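Local structure of Lin1909 protein (Listeria innocua, 3FIJ) at residues Ser53-Ala58 and Glu97-Arg102; Ser162-His167 and Lys190-Thr195; Gln38-Phe43 and Glu228-Phe233; Gln76-Glu81 and Val121-Gly126. The protein is uncharacterised but binds manganese and may hydrolyse gamma-glutamyl-gamma-aminobutyrate. All blocks are in the same frame, centred on the assembly; numbering follows the deposited sequence.

How the contacts relate
Contacts 1 and 4 lie about 17 Å apart between centres and meet along helix 91-106 and helix 116-124, where Ile-98 and Val-101 pack on Ala-124 and Arg-102 probably bonds its carbonyl; their segments alternate along the chain. Contact 3 joins helix 31-40 to helix 227-241 and spans the other three in sequence. It lies about 30 Å from contact 4 between centres, on the opposite side of the chain's centre. Contact 2, about 18 Å from contact 3 between centres, sits by the antiparallel end of the mixed sheet and reaches helix 227-241 through His-167. Together the four join helices, loops and a strand of a glutamine-amidotransferase-like sheet, with contacts 1 and 3 also touching a second subunit.

Contact 1. Residues Ser53-Ala58 and Glu97-Arg102; sequences STAVQA and EIALVR
Leu-100 sets its CG anti to the carbonyl carbon (chi1 -75°), and the next torsion sends CD1 away from CA (chi2 179°), so that CD2 is the branch turned to Ala-58 on helix 55-60. Leu-100 CD2 lies 3.8 Å from Ala-58 CB and also passes 4.1 Å from the carbonyl O of Ala-55. One turn earlier on that helix, Ala-55 points its methyl at helix 91-106. Its CB stands 3.4 Å from Ala-99 CB, tighter than usual for two methyl groups, and equally near the carbonyl O of Ala-99. Because Ala-55 and Ala-99 meet with single methyls, the backbones come close: Ala-55 CA and Leu-100 CA are 5.1 Å apart. The opposite flank of helix 91-106 is taken up by helix 116-124, with Val-101 against Leu-120 and Ala-124, while Ala-58 also packs on Phe-43 of a second subunit. Helix 91-106 is therefore held between two helices of its own chain, and helix 55-60 between its own chain and a neighbour. No hydrogen bond or charge pair crosses between 53-58 and 97-102, which implies that close apolar packing, not polar bonding, joins the two segments.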
# COMPACT_ATOMS: atom_id res chain seq x y z
N SER A 53 17.87 24.65 -28.12
CA SER A 53 19.09 25.18 -28.73
C SER A 53 20.27 24.21 -28.68
O SER A 53 21.24 24.39 -29.42
CB SER A 53 19.48 26.48 -28.03
OG SER A 53 19.81 26.24 -26.67
N THR A 54 20.22 23.20 -27.82
CA THR A 54 21.32 22.24 -27.73
C THR A 54 21.06 21.01 -28.59
O THR A 54 21.86 20.07 -28.60
CB THR A 54 21.56 21.75 -26.29
OG1 THR A 54 20.43 21.01 -25.83
CG2 THR A 54 21.79 22.93 -25.35
N ALA A 55 19.96 21.03 -29.32
CA ALA A 55 19.61 19.89 -30.17
C ALA A 55 20.63 19.57 -31.26
O ALA A 55 20.97 18.40 -31.47
CB ALA A 55 18.24 20.11 -30.80
N VAL A 56 21.14 20.58 -31.96
CA VAL A 56 22.10 20.25 -33.00
C VAL A 56 23.39 19.69 -32.40
O VAL A 56 24.03 18.83 -33.01
CB VAL A 56 22.38 21.47 -33.98
CG1 VAL A 56 21.29 22.52 -33.84
CG2 VAL A 56 23.77 22.03 -33.76
N GLN A 57 23.77 20.13 -31.21
CA GLN A 57 24.98 19.59 -30.58
C GLN A 57 24.72 18.14 -30.17
O GLN A 57 25.61 17.30 -30.18
CB GLN A 57 25.38 20.40 -29.35
CG GLN A 57 26.66 19.87 -28.70
CD GLN A 57 27.06 20.62 -27.43
OE1 GLN A 57 28.13 20.37 -26.88
NE2 GLN A 57 26.21 21.52 -26.97
N ALA A 58 23.47 17.86 -29.80
CA ALA A 58 23.11 16.52 -29.39
C ALA A 58 23.24 15.55 -30.57
O ALA A 58 23.87 14.50 -30.44
CB ALA A 58 21.68 16.51 -28.85
N GLU A 97 12.62 17.24 -28.14
CA GLU A 97 12.56 16.19 -29.15
C GLU A 97 12.23 16.79 -30.51
O GLU A 97 12.81 16.40 -31.52
CB GLU A 97 11.54 15.12 -28.75
CG GLU A 97 11.93 14.39 -27.48
CD GLU A 97 11.16 13.10 -27.27
OE1 GLU A 97 9.96 13.05 -27.56
OE2 GLU A 97 11.77 12.13 -26.78
N ILE A 98 11.30 17.75 -30.55
CA ILE A 98 10.96 18.39 -31.81
C ILE A 98 12.28 18.90 -32.40
O ILE A 98 12.62 18.62 -33.55
CB ILE A 98 10.01 19.61 -31.63
CG1 ILE A 98 8.66 19.17 -31.07
CG2 ILE A 98 9.83 20.33 -32.96
CD1 ILE A 98 7.87 18.29 -31.98
N ALA A 99 13.03 19.64 -31.58
CA ALA A 99 14.32 20.19 -31.99
C ALA A 99 15.27 19.08 -32.43
O ALA A 99 16.08 19.28 -33.34
CB ALA A 99 14.93 20.99 -30.84
N LEU A 100 15.18 17.92 -31.78
CA LEU A 100 16.04 16.79 -32.14
C LEU A 100 15.74 16.23 -33.52
O LEU A 100 16.67 16.04 -34.31
CB LEU A 100 15.93 15.65 -31.11
CG LEU A 100 16.59 15.75 -29.73
CD1 LEU A 100 16.29 14.47 -28.94
CD2 LEU A 100 18.08 15.93 -29.86
N VAL A 101 14.47 15.96 -33.84
CA VAL A 101 14.16 15.41 -35.16
C VAL A 101 14.53 16.38 -36.27
O VAL A 101 15.04 15.97 -37.31
CB VAL A 101 12.65 14.99 -35.31
CG1 VAL A 101 12.13 14.40 -34.01
CG2 VAL A 101 11.82 16.15 -35.77
N ARG A 102 14.30 17.67 -36.05
CA ARG A 102 14.66 18.68 -37.05
C ARG A 102 16.17 18.69 -37.28
O ARG A 102 16.63 18.71 -38.42
CB ARG A 102 14.15 20.06 -36.61
CG ARG A 102 12.63 20.15 -36.70
CD ARG A 102 12.02 21.41 -36.09
NE ARG A 102 10.57 21.39 -36.25
CZ ARG A 102 9.74 22.32 -35.78
NH1 ARG A 102 10.21 23.37 -35.11
NH2 ARG A 102 8.43 22.18 -35.97

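Contact 2. Residues Ser162-His167 and Lys190-Thr195; sequences SELAKH and KVTART
Thr-192 meets the loop 162-167 with its aliphatic side and keeps its hydroxyl for a carboxylate. Its CB lies 3.5 Å from Ser-162 CB. From there CG2, anti to the carbonyl carbon, presses still closer, 3.3 Å from the same Ser-162 CB, a tight approach for two carbons. The other branch, OG1, stands between the backbone N and the carbonyl carbon (chi1 53°); it comes no nearer than 4.3 Å to Leu-164 CB and is hydrogen-bonded to Glu-204 of strand 200-205. The same carboxylate also takes the backbone N-H groups of Glu-163 and Leu-164, so one acid is bonded to both the loop and the strand. Thr-192 and Ala-193 both face Ala-202 and form a classic beta bulge in strand 189-195, in the antiparallel part of the mixed sheet; the bulge lets two consecutive residues turn their CB atoms to the loop. Ala-193 thus receives the tip of Leu-164: Leu-164 CD2 is 3.7 Å from Ala-193 CB. The side chain of Ala-193 also lies about 4 Å from that of Glu-201, a manganese ligand, with the metal about 10 Å away. Ser-162 opens an ST motif. Its OG accepts the N-H of Ala-165 at 3.1 Å with an angle of 152°, and is further hydrogen-bonded to the carbonyl O of Glu-159.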
# COMPACT_ATOMS: atom_id res chain seq x y z
N SER A 162 6.24 -1.39 -48.36
CA SER A 162 6.88 -0.60 -47.31
C SER A 162 8.17 -1.15 -46.70
O SER A 162 8.46 -2.35 -46.77
CB SER A 162 5.89 -0.34 -46.18
OG SER A 162 5.74 -1.51 -45.38
N GLU A 163 8.93 -0.25 -46.09
CA GLU A 163 10.16 -0.60 -45.42
C GLU A 163 9.78 -1.62 -44.35
O GLU A 163 10.46 -2.63 -44.17
CB GLU A 163 10.77 0.64 -44.76
CG GLU A 163 12.10 0.43 -44.04
CD GLU A 163 13.29 0.39 -44.99
OE1 GLU A 163 13.25 1.08 -46.02
OE2 GLU A 163 14.27 -0.33 -44.69
N LEU A 164 8.68 -1.35 -43.65
CA LEU A 164 8.21 -2.23 -42.58
C LEU A 164 8.09 -3.65 -43.10
O LEU A 164 8.50 -4.61 -42.42
CB LEU A 164 6.85 -1.77 -42.06
CG LEU A 164 6.33 -2.51 -40.82
CD1 LEU A 164 7.32 -2.32 -39.67
CD2 LEU A 164 4.95 -1.99 -40.44
N ALA A 165 7.53 -3.79 -44.30
CA ALA A 165 7.33 -5.09 -44.93
C ALA A 165 8.63 -5.86 -45.16
O ALA A 165 8.61 -7.06 -45.40
CB ALA A 165 6.58 -4.92 -46.26
N LYS A 166 9.77 -5.18 -45.07
CA LYS A 166 11.06 -5.84 -45.23
C LYS A 166 11.39 -6.60 -43.96
O LYS A 166 12.30 -7.44 -43.93
CB LYS A 166 12.18 -4.82 -45.47
CG LYS A 166 12.07 -4.01 -46.74
CD LYS A 166 13.26 -3.06 -46.87
CE LYS A 166 13.13 -2.17 -48.10
NZ LYS A 166 14.26 -1.20 -48.20
N HIS A 167 10.66 -6.31 -42.89
CA HIS A 167 10.92 -6.95 -41.62
C HIS A 167 9.72 -7.65 -40.98
O HIS A 167 9.89 -8.56 -40.18
CB HIS A 167 11.51 -5.92 -40.66
CG HIS A 167 12.67 -5.16 -41.23
ND1 HIS A 167 12.53 -3.91 -41.81
CD2 HIS A 167 13.98 -5.47 -41.32
CE1 HIS A 167 13.71 -3.49 -42.23
NE2 HIS A 167 14.61 -4.42 -41.94
N LYS A 190 3.79 8.49 -45.22
CA LYS A 190 2.78 7.57 -45.69
C LYS A 190 2.57 6.54 -44.59
O LYS A 190 3.52 6.11 -43.93
CB LYS A 190 3.22 6.90 -47.00
CG LYS A 190 4.57 6.22 -46.93
CD LYS A 190 5.02 5.69 -48.29
CE LYS A 190 6.36 4.96 -48.19
NZ LYS A 190 6.76 4.25 -49.44
N VAL A 191 1.31 6.18 -44.37
CA VAL A 191 0.97 5.19 -43.37
C VAL A 191 1.28 3.84 -44.01
O VAL A 191 0.92 3.62 -45.16
CB VAL A 191 -0.55 5.26 -43.00
CG1 VAL A 191 -1.38 5.06 -44.25
CG2 VAL A 191 -0.91 4.20 -41.99
N THR A 192 1.95 2.95 -43.28
CA THR A 192 2.28 1.64 -43.83
C THR A 192 1.72 0.48 -43.02
O THR A 192 1.89 -0.67 -43.38
CB THR A 192 3.80 1.44 -43.97
OG1 THR A 192 4.44 1.71 -42.71
CG2 THR A 192 4.35 2.37 -45.04
N ALA A 193 1.06 0.80 -41.91
CA ALA A 193 0.46 -0.22 -41.06
C ALA A 193 -0.76 0.31 -40.31
O ALA A 193 -0.76 1.45 -39.84
CB ALA A 193 1.49 -0.74 -40.07
N ARG A 194 -1.78 -0.53 -40.20
CA ARG A 194 -3.01 -0.20 -39.50
C ARG A 194 -3.59 -1.46 -38.86
O ARG A 194 -3.30 -2.58 -39.29
CB ARG A 194 -4.08 0.33 -40.48
CG ARG A 194 -3.87 1.71 -41.05
CD ARG A 194 -4.95 1.98 -42.10
NE ARG A 194 -4.59 3.08 -42.99
CZ ARG A 194 -4.68 4.37 -42.68
NH1 ARG A 194 -5.13 4.73 -41.48
NH2 ARG A 194 -4.32 5.30 -43.57
N THR A 195 -4.42 -1.26 -37.83
CA THR A 195 -5.11 -2.38 -37.19
C THR A 195 -6.48 -2.41 -37.86
O THR A 195 -6.91 -1.41 -38.45
CB THR A 195 -5.30 -2.16 -35.68
OG1 THR A 195 -5.47 -0.76 -35.43
CG2 THR A 195 -4.12 -2.72 -34.88

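Contact 3. Residues Gln38-Phe43 and Glu228-Phe233; sequences QKVGGF and ESEQLF
A salt bridge at the surface over a small apolar contact joins the last turn of helix 31-40, at Lys-39 and Val-40, to helix 227-241 at Glu-230 and Phe-233. Glu-230 starts with CG anti to the backbone N (chi1 -176°) and runs on extended, carrying its carboxylate across to the other helix. Lys-39 bends at three successive torsions and crosses it at about a right angle, folding its chain over the acid. Lys-39 NZ reaches Glu-230 OE1 at 2.8 Å, from above the carboxylate plane and 39° out of it, while Lys-39 CG rests 3.8 Å from Glu-230 CD. The methylenes of Lys-39 lie against the same carboxylate that its ammonium group binds. Beneath, Val-40 is buried and its two methyls divide the work. CG2 slides along the acid's stem, 3.8 Å from Glu-230 CG, and CG1 lies 3.6 Å from the carbonyl O of Phe-233. After Val-40 the helix closes in a Schellman motif at Gly-41, whose positive phi turns the chain toward strand 43-47. Phe-233 offers its CB end to Val-40, but its ring leads inward to stack edge-to-face on Phe-112 of strand 111-114 and to touch residues whose geometry is consistent with a Cys-His-Glu triad. Val-40 also packs on Gln-234 and Val-237 of helix 227-241, and Phe-43 begins strand 43-47, outermost within the chain, with backbone hydrogen bonds to Pro-5 and Ile-7.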
# COMPACT_ATOMS: atom_id res chain seq x y z
N GLN A 38 22.01 -2.26 -27.78
CA GLN A 38 23.22 -3.00 -27.48
C GLN A 38 23.23 -4.40 -28.10
O GLN A 38 24.26 -4.85 -28.59
CB GLN A 38 23.44 -3.09 -25.97
CG GLN A 38 23.97 -1.80 -25.37
CD GLN A 38 23.95 -1.81 -23.85
OE1 GLN A 38 24.51 -0.92 -23.20
NE2 GLN A 38 23.30 -2.82 -23.27
N LYS A 39 22.08 -5.06 -28.09
CA LYS A 39 21.99 -6.39 -28.67
C LYS A 39 22.27 -6.33 -30.17
O LYS A 39 22.83 -7.25 -30.75
CB LYS A 39 20.59 -6.98 -28.43
CG LYS A 39 20.18 -8.09 -29.40
CD LYS A 39 21.06 -9.34 -29.30
CE LYS A 39 20.36 -10.48 -28.57
NZ LYS A 39 19.11 -10.91 -29.25
N VAL A 40 21.89 -5.22 -30.79
CA VAL A 40 22.05 -5.06 -32.22
C VAL A 40 23.37 -4.48 -32.74
O VAL A 40 23.59 -4.40 -33.95
CB VAL A 40 20.82 -4.27 -32.75
CG1 VAL A 40 21.22 -3.24 -33.76
CG2 VAL A 40 19.81 -5.24 -33.32
N GLY A 41 24.26 -4.08 -31.84
CA GLY A 41 25.55 -3.58 -32.29
C GLY A 41 25.79 -2.08 -32.25
O GLY A 41 26.82 -1.60 -32.74
N GLY A 42 24.87 -1.33 -31.66
CA GLY A 42 25.06 0.10 -31.59
C GLY A 42 25.49 0.51 -30.19
O GLY A 42 25.29 -0.25 -29.26
N PHE A 43 26.09 1.68 -30.05
CA PHE A 43 26.49 2.14 -28.73
C PHE A 43 25.48 3.19 -28.35
O PHE A 43 25.45 4.28 -28.91
CB PHE A 43 27.89 2.77 -28.73
CG PHE A 43 28.34 3.23 -27.37
CD1 PHE A 43 28.73 2.30 -26.41
CD2 PHE A 43 28.34 4.58 -27.03
CE1 PHE A 43 29.13 2.71 -25.13
CE2 PHE A 43 28.74 5.00 -25.75
CZ PHE A 43 29.13 4.06 -24.81
N GLU A 228 11.77 -10.76 -35.39
CA GLU A 228 11.38 -9.71 -36.31
C GLU A 228 11.47 -8.33 -35.66
O GLU A 228 11.87 -7.35 -36.29
CB GLU A 228 9.97 -9.98 -36.82
CG GLU A 228 9.81 -11.42 -37.31
CD GLU A 228 8.45 -11.70 -37.92
OE1 GLU A 228 7.44 -11.19 -37.38
OE2 GLU A 228 8.40 -12.44 -38.93
N SER A 229 11.09 -8.25 -34.39
CA SER A 229 11.16 -7.00 -33.67
C SER A 229 12.61 -6.53 -33.60
O SER A 229 12.91 -5.34 -33.82
CB SER A 229 10.60 -7.18 -32.26
OG SER A 229 9.20 -7.33 -32.30
N GLU A 230 13.51 -7.46 -33.30
CA GLU A 230 14.92 -7.11 -33.23
C GLU A 230 15.41 -6.51 -34.55
O GLU A 230 16.25 -5.61 -34.55
CB GLU A 230 15.76 -8.34 -32.87
CG GLU A 230 17.21 -7.99 -32.68
CD GLU A 230 18.07 -9.19 -32.34
OE1 GLU A 230 17.65 -10.01 -31.49
OE2 GLU A 230 19.17 -9.31 -32.91
N GLN A 231 14.90 -7.02 -35.66
CA GLN A 231 15.30 -6.51 -36.97
C GLN A 231 15.04 -5.00 -37.10
O GLN A 231 15.79 -4.29 -37.78
CB GLN A 231 14.53 -7.23 -38.08
CG GLN A 231 14.97 -8.65 -38.35
CD GLN A 231 14.26 -9.22 -39.55
OE1 GLN A 231 14.30 -8.65 -40.65
NE2 GLN A 231 13.58 -10.35 -39.36
N LEU A 232 13.99 -4.53 -36.45
CA LEU A 232 13.68 -3.10 -36.51
C LEU A 232 14.84 -2.30 -35.97
O LEU A 232 15.31 -1.35 -36.60
CB LEU A 232 12.40 -2.81 -35.72
CG LEU A 232 11.09 -2.97 -36.51
CD1 LEU A 232 11.11 -4.29 -37.27
CD2 LEU A 232 9.90 -2.90 -35.57
N PHE A 233 15.33 -2.67 -34.80
CA PHE A 233 16.45 -1.94 -34.22
C PHE A 233 17.72 -2.17 -35.05
O PHE A 233 18.58 -1.29 -35.14
CB PHE A 233 16.69 -2.36 -32.77
CG PHE A 233 15.52 -2.11 -31.87
CD1 PHE A 233 14.58 -3.10 -31.62
CD2 PHE A 233 15.35 -0.86 -31.27
CE1 PHE A 233 13.49 -2.86 -30.80
CE2 PHE A 233 14.26 -0.61 -30.44
CZ PHE A 233 13.33 -1.61 -30.21

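Contact 4. Residues Gln76-Glu81 and Val121-Gly126; sequences QLYLEE and VNVALG
The C-terminal turn of helix 116-124 is closed by a Schellman motif and packs Val-123 against Leu-77 and Tyr-78. The motif pairs Gly-126 N with Val-123 O at 2.9 Å and Gly-127 N with Asn-122 O, with Gly-126 at positive phi. Val-123 carries the whole apolar contact on its side and splits it between two branches. Its CG1, anti to the backbone N (chi1 174°), meets Leu-77 twice: Val-123 CG1 lies 3.8 Å from the carbonyl O of Leu-77 and 3.9 Å from Leu-77 CB. The other methyl turns to the tyrosine, Val-123 CG2 standing 3.9 Å from Tyr-78 CD2 in an oblique approach to the ring. Leu-129 of strand 129-130 packs on both Val-123 and Tyr-78, so the valine touches both the 76-81 loop and the strand just beyond its own helix. Further along the loop, Glu-81 OE2 is hydrogen-bonded to the backbone N of Thr-155 of a third subunit. Glu-80 OE2, which forms a salt bridge with Lys-183 NZ, lies at the edge of the Tyr-78 ring, in its plane.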
# COMPACT_ATOMS: atom_id res chain seq x y z
N GLN A 76 -1.10 21.84 -27.11
CA GLN A 76 -0.78 23.17 -27.63
C GLN A 76 0.11 23.05 -28.87
O GLN A 76 0.02 23.86 -29.79
CB GLN A 76 -0.07 23.96 -26.55
CG GLN A 76 -0.61 23.67 -25.15
CD GLN A 76 -1.94 24.32 -24.92
OE1 GLN A 76 -2.58 24.77 -25.86
NE2 GLN A 76 -2.37 24.39 -23.66
N LEU A 77 0.98 22.03 -28.88
CA LEU A 77 1.89 21.81 -30.00
C LEU A 77 1.17 21.54 -31.32
O LEU A 77 1.75 21.74 -32.39
CB LEU A 77 2.85 20.66 -29.68
CG LEU A 77 4.22 21.10 -29.14
CD1 LEU A 77 4.04 21.92 -27.89
CD2 LEU A 77 5.08 19.88 -28.86
N TYR A 78 -0.07 21.07 -31.27
CA TYR A 78 -0.80 20.87 -32.51
C TYR A 78 -2.09 21.70 -32.56
O TYR A 78 -3.10 21.31 -33.15
CB TYR A 78 -1.02 19.37 -32.83
CG TYR A 78 -1.59 18.49 -31.73
CD1 TYR A 78 -2.95 18.19 -31.69
CD2 TYR A 78 -0.77 17.94 -30.75
CE1 TYR A 78 -3.48 17.37 -30.71
CE2 TYR A 78 -1.29 17.11 -29.75
CZ TYR A 78 -2.65 16.83 -29.74
OH TYR A 78 -3.21 16.03 -28.77
N LEU A 79 -2.02 22.86 -31.92
CA LEU A 79 -3.10 23.84 -31.89
C LEU A 79 -4.43 23.41 -31.28
O LEU A 79 -5.49 23.73 -31.81
CB LEU A 79 -3.34 24.35 -33.32
CG LEU A 79 -2.05 24.75 -34.04
CD1 LEU A 79 -2.36 25.14 -35.47
CD2 LEU A 79 -1.39 25.91 -33.29
N GLU A 80 -4.37 22.71 -30.16
CA GLU A 80 -5.58 22.26 -29.48
C GLU A 80 -5.40 22.49 -27.99
O GLU A 80 -4.29 22.38 -27.47
CB GLU A 80 -5.82 20.76 -29.74
CG GLU A 80 -6.35 20.40 -31.12
CD GLU A 80 -6.68 18.90 -31.31
OE1 GLU A 80 -7.20 18.26 -30.37
OE2 GLU A 80 -6.43 18.37 -32.41
N GLU A 81 -6.49 22.83 -27.31
CA GLU A 81 -6.39 23.00 -25.86
C GLU A 81 -6.65 21.60 -25.29
O GLU A 81 -7.21 20.74 -25.97
CB GLU A 81 -7.42 24.03 -25.36
CG GLU A 81 -6.96 25.50 -25.54
CD GLU A 81 -5.79 25.91 -24.63
OE1 GLU A 81 -4.73 26.30 -25.14
OE2 GLU A 81 -5.94 25.85 -23.39
N VAL A 121 6.89 12.82 -33.94
CA VAL A 121 7.37 13.16 -35.27
C VAL A 121 6.21 13.77 -36.06
O VAL A 121 6.33 14.86 -36.62
CB VAL A 121 7.91 11.89 -35.97
CG1 VAL A 121 8.13 12.14 -37.46
CG2 VAL A 121 9.20 11.47 -35.30
N ASN A 122 5.07 13.09 -36.09
CA ASN A 122 3.90 13.57 -36.81
C ASN A 122 3.57 15.03 -36.43
O ASN A 122 3.36 15.88 -37.30
CB ASN A 122 2.71 12.64 -36.52
CG ASN A 122 1.54 12.89 -37.45
OD1 ASN A 122 0.50 13.41 -37.03
ND2 ASN A 122 1.70 12.53 -38.72
N VAL A 123 3.54 15.31 -35.13
CA VAL A 123 3.26 16.66 -34.64
C VAL A 123 4.35 17.64 -35.07
O VAL A 123 4.05 18.72 -35.59
CB VAL A 123 3.16 16.68 -33.09
CG1 VAL A 123 3.02 18.12 -32.58
CG2 VAL A 123 1.98 15.82 -32.63
N ALA A 124 5.60 17.28 -34.85
CA ALA A 124 6.73 18.14 -35.21
C ALA A 124 6.63 18.67 -36.63
O ALA A 124 6.98 19.82 -36.88
CB ALA A 124 8.04 17.39 -35.04
N LEU A 125 6.15 17.84 -37.55
CA LEU A 125 6.05 18.23 -38.95
C LEU A 125 4.66 18.72 -39.42
O LEU A 125 4.41 18.81 -40.62
CB LEU A 125 6.53 17.07 -39.85
CG LEU A 125 8.04 16.83 -39.95
CD1 LEU A 125 8.69 18.02 -40.62
CD2 LEU A 125 8.66 16.62 -38.57
N GLY A 126 3.77 19.01 -38.48
CA GLY A 126 2.47 19.53 -38.85
C GLY A 126 1.24 18.65 -38.79
O GLY A 126 0.20 19.04 -39.31